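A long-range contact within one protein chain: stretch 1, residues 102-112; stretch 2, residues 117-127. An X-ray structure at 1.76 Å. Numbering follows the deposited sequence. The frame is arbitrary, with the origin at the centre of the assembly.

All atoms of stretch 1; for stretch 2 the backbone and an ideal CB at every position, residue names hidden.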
# COMPACT_ATOMS: atom_id res chain seq x y z
N ASN A 102 -4.14 8.78 1.14
CA ASN A 102 -3.70 7.42 0.84
C ASN A 102 -4.82 6.40 0.99
O ASN A 102 -5.81 6.61 1.70
CB ASN A 102 -2.46 7.01 1.64
CG ASN A 102 -1.64 5.95 0.92
OD1 ASN A 102 -1.42 6.04 -0.30
ND2 ASN A 102 -1.20 4.92 1.65
N GLY A 103 -4.66 5.29 0.28
CA GLY A 103 -5.60 4.18 0.33
C GLY A 103 -4.82 2.93 -0.01
O GLY A 103 -3.94 2.97 -0.88
N VAL A 104 -5.11 1.85 0.70
CA VAL A 104 -4.50 0.55 0.43
C VAL A 104 -5.64 -0.45 0.26
O VAL A 104 -6.49 -0.57 1.14
CB VAL A 104 -3.67 0.08 1.63
CG1 VAL A 104 -3.09 -1.32 1.39
CG2 VAL A 104 -2.58 1.08 1.94
N PRO A 105 -5.66 -1.20 -0.85
CA PRO A 105 -4.65 -1.29 -1.91
C PRO A 105 -4.82 -0.20 -2.94
O PRO A 105 -5.87 0.45 -3.00
CB PRO A 105 -4.99 -2.63 -2.57
CG PRO A 105 -6.47 -2.72 -2.44
CD PRO A 105 -6.79 -2.11 -1.09
N GLY A 106 -3.80 -0.03 -3.78
CA GLY A 106 -3.84 0.92 -4.87
C GLY A 106 -4.49 0.36 -6.12
O GLY A 106 -4.04 0.64 -7.24
N ALA A 107 -5.55 -0.42 -5.95
CA ALA A 107 -6.24 -1.04 -7.09
C ALA A 107 -6.73 0.01 -8.07
O ALA A 107 -7.17 1.10 -7.67
CB ALA A 107 -7.40 -1.90 -6.61
N GLU A 108 -6.65 -0.30 -9.36
CA GLU A 108 -7.04 0.67 -10.38
C GLU A 108 -8.53 1.02 -10.22
O GLU A 108 -8.92 2.17 -10.42
CB GLU A 108 -6.73 0.16 -11.79
CG GLU A 108 -6.98 1.15 -12.93
CD GLU A 108 -6.15 2.44 -12.83
OE1 GLU A 108 -5.17 2.49 -12.05
OE2 GLU A 108 -6.48 3.41 -13.55
N SER A 109 -9.33 0.03 -9.83
CA SER A 109 -10.78 0.25 -9.70
C SER A 109 -11.15 1.21 -8.56
O SER A 109 -12.26 1.75 -8.54
CB SER A 109 -11.51 -1.08 -9.51
OG SER A 109 -11.03 -1.77 -8.36
N LEU A 110 -10.23 1.41 -7.61
CA LEU A 110 -10.47 2.31 -6.48
C LEU A 110 -9.91 3.71 -6.75
O LEU A 110 -10.25 4.68 -6.09
CB LEU A 110 -9.83 1.74 -5.21
CG LEU A 110 -10.25 0.31 -4.84
CD1 LEU A 110 -9.49 -0.15 -3.60
CD2 LEU A 110 -11.76 0.22 -4.64
N ARG A 111 -9.05 3.79 -7.76
CA ARG A 111 -8.31 5.00 -8.06
C ARG A 111 -8.92 5.71 -9.27
O ARG A 111 -8.78 6.94 -9.45
CB ARG A 111 -6.87 4.58 -8.37
CG ARG A 111 -5.92 5.68 -8.70
CD ARG A 111 -4.52 5.12 -8.77
NE ARG A 111 -4.03 4.70 -7.46
CZ ARG A 111 -2.86 5.09 -6.96
NH1 ARG A 111 -2.47 4.67 -5.76
NH2 ARG A 111 -2.07 5.89 -7.67
N THR A 112 -9.63 4.95 -10.09
CA THR A 112 -10.19 5.47 -11.33
C THR A 112 -11.65 5.04 -11.39
O THR A 112 -11.93 3.85 -11.53
CB THR A 112 -9.42 4.94 -12.54
OG1 THR A 112 -8.02 5.23 -12.38
CG2 THR A 112 -9.92 5.57 -13.83
N UNK A 117 -11.71 14.02 -3.30
CA UNK A 117 -11.24 14.21 -1.93
C UNK A 117 -10.31 13.08 -1.46
O UNK A 117 -9.86 13.06 -0.31
CB UNK A 117 -12.44 14.32 -0.99
N UNK A 118 -10.01 12.15 -2.36
CA UNK A 118 -9.26 10.93 -2.04
C UNK A 118 -7.90 11.04 -2.74
O UNK A 118 -7.83 11.05 -3.98
CB UNK A 118 -10.01 9.67 -2.48
N UNK A 119 -6.84 11.20 -1.95
CA UNK A 119 -5.48 11.45 -2.48
C UNK A 119 -4.63 10.21 -2.28
O UNK A 119 -4.80 9.51 -1.29
CB UNK A 119 -4.83 12.66 -1.80
N UNK A 120 -3.72 9.93 -3.21
CA UNK A 120 -2.95 8.69 -3.13
C UNK A 120 -1.47 8.98 -2.98
O UNK A 120 -0.91 9.73 -3.77
CB UNK A 120 -3.19 7.82 -4.37
N UNK A 121 -0.86 8.40 -1.96
CA UNK A 121 0.56 8.62 -1.69
C UNK A 121 1.39 7.51 -2.35
O UNK A 121 2.50 7.75 -2.81
CB UNK A 121 0.82 8.67 -0.18
N UNK A 122 0.86 6.29 -2.39
CA UNK A 122 1.58 5.20 -3.04
C UNK A 122 1.26 5.17 -4.53
O UNK A 122 0.16 5.56 -4.94
CB UNK A 122 1.23 3.86 -2.39
N UNK A 123 2.20 4.69 -5.33
CA UNK A 123 1.93 4.44 -6.74
C UNK A 123 0.82 3.41 -6.85
O UNK A 123 0.63 2.57 -5.95
CB UNK A 123 3.19 3.97 -7.47
N UNK A 124 0.08 3.44 -7.95
CA UNK A 124 -1.02 2.51 -8.11
C UNK A 124 -0.59 1.11 -8.53
O UNK A 124 0.51 0.93 -9.06
CB UNK A 124 -2.01 3.07 -9.14
N UNK A 125 -1.46 0.13 -8.28
CA UNK A 125 -1.26 -1.24 -8.74
C UNK A 125 -0.98 -1.28 -10.23
O UNK A 125 -0.20 -2.11 -10.69
CB UNK A 125 -2.48 -2.10 -8.41
N UNK A 126 -1.60 -0.38 -11.00
CA UNK A 126 -1.43 -0.44 -12.45
C UNK A 126 0.02 -0.19 -12.86
O UNK A 126 0.60 -0.93 -13.67
CB UNK A 126 -2.35 0.58 -13.13
N UNK A 127 0.62 0.84 -12.28
CA UNK A 127 2.00 1.14 -12.59
C UNK A 127 2.92 0.06 -12.05
O UNK A 127 3.91 -0.29 -12.70
CB UNK A 127 2.39 2.51 -12.02

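Position 117 has no atom of stretch 1 within 5.5 Å of its ideal CB, so the contact sets no preference. It is Lys117, which makes no contact here.

At position 118 the CA-to-CB bond points toward stretch 1, and no atom of stretch 1 lies within 5.5 Å of the ideal CB. A long or bulky side chain fits: leucine, methionine or an aromatic. It is Phe118. Its ring edge meets Asn102 O (CE1 to O, 3.5 Å) and Gly103 CA (CZ to CA, 3.9 Å). An ideal CB on Gly103 would lie 2.5 Å from Phe118 CZ, a clash, so the missing side chain makes room for the ring.

Position 119 points sideways, and many side chains would fit. Asn102 N donates to the carbonyl O of 119 at 2.6 Å. It is Phe119, whose ring leads away.

Position 120 also points sideways, but its ideal CB is 3.5 Å from Arg111 NH1. A flat ring could lie against the guanidinium; a second positive charge would be less welcome. It is His120. The guanidinium of Arg111 lies flat on its ring, centres 4.3 Å apart and planes at 27°. Water 1 links His120 ND1, Arg111 NH1 and Gly103 O.

At position 121 the backbone N donates to Asn102 OD1 at 2.9 Å. The CA-to-CB bond points sideways, and a small or branched aliphatic would suit. It is Val121, its CB 3.5 Å from Asn102 OD1.

Position 122 uses its backbone twice: its N donates to Asn102 OD1 (3.1 Å), and its O accepts from Arg111 NH1 (2.9 Å). A long side chain could run beside Gly103 and Gly106. It is Arg122, with CD 3.7 Å from Gly103 O.

Position 123 points away, so stretch 1 asks little of it. It is Ala123.

At position 124 an ideal CB would sit 3.1 Å from Arg111 CZ. Glycine suits best. Gly124 is the N-cap residue, and its N lies over the guanidinium face opposite His120 CB.

Position 125 points toward Gly106 and Ala107, and its N donates to Gly106 O at 2.8 Å. At the first turn of a helix, Asp, Glu, Ser or Thr would suit. It is Asp125, with OD2 3.6 Å from Ala107 N.

Position 126 points toward Glu108, favouring a long or basic residue. Lys126 places CB 3.6 Å from Glu108 OE1, and water 2 joins the backbone N of Lys126 to Glu108 OE1.

Position 127 is out of contact; it is Gln127.

Stretch 2 (117-127) KFFHVRAGDKQ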
# COMPACT_ATOMS: atom_id res chain seq x y z
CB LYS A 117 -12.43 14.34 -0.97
CG LYS A 117 -13.28 15.59 -1.20
CD LYS A 117 -14.44 15.64 -0.21
CE LYS A 117 -15.39 16.77 -0.53
NZ LYS A 117 -16.53 16.77 0.41
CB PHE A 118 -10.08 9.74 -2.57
CG PHE A 118 -9.55 8.38 -2.20
CD1 PHE A 118 -8.63 8.21 -1.17
CD2 PHE A 118 -9.99 7.26 -2.90
CE1 PHE A 118 -8.15 6.94 -0.83
CE2 PHE A 118 -9.52 5.98 -2.59
CZ PHE A 118 -8.59 5.82 -1.55
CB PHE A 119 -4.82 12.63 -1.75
CG PHE A 119 -5.43 13.96 -2.08
CD1 PHE A 119 -4.85 14.79 -3.03
CD2 PHE A 119 -6.61 14.37 -1.46
CE1 PHE A 119 -5.41 16.02 -3.35
CE2 PHE A 119 -7.19 15.61 -1.77
CZ PHE A 119 -6.58 16.43 -2.72
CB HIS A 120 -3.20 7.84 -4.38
CG HIS A 120 -4.65 7.58 -4.62
ND1 HIS A 120 -5.34 6.57 -3.98
CD2 HIS A 120 -5.56 8.24 -5.38
CE1 HIS A 120 -6.61 6.61 -4.36
NE2 HIS A 120 -6.77 7.62 -5.20
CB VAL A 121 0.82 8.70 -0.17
CG1 VAL A 121 2.30 8.83 0.11
CG2 VAL A 121 0.08 9.90 0.41
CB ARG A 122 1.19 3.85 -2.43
CG ARG A 122 -0.31 3.58 -2.53
CD ARG A 122 -0.62 2.10 -2.35
NE ARG A 122 0.12 1.57 -1.22
CZ ARG A 122 0.66 0.35 -1.18
NH1 ARG A 122 1.31 -0.06 -0.10
NH2 ARG A 122 0.53 -0.46 -2.23
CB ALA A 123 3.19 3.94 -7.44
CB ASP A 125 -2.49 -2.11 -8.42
CG ASP A 125 -2.57 -2.50 -6.95
OD1 ASP A 125 -1.72 -2.02 -6.16
OD2 ASP A 125 -3.50 -3.27 -6.59
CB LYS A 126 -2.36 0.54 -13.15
CG LYS A 126 -2.25 0.54 -14.67
CD LYS A 126 -3.39 1.31 -15.32
CE LYS A 126 -3.13 1.49 -16.82
NZ LYS A 126 -4.37 1.92 -17.51
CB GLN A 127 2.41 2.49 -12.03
CG GLN A 127 3.70 2.99 -12.65
CD GLN A 127 4.28 4.16 -11.90
OE1 GLN A 127 3.61 4.78 -11.07
NE2 GLN A 127 5.54 4.46 -12.18
O HOH W 1 -3.93 4.11 -3.35
O HOH W 2 -3.71 1.46 -10.05
O HOH W 3 0.16 7.78 -6.65
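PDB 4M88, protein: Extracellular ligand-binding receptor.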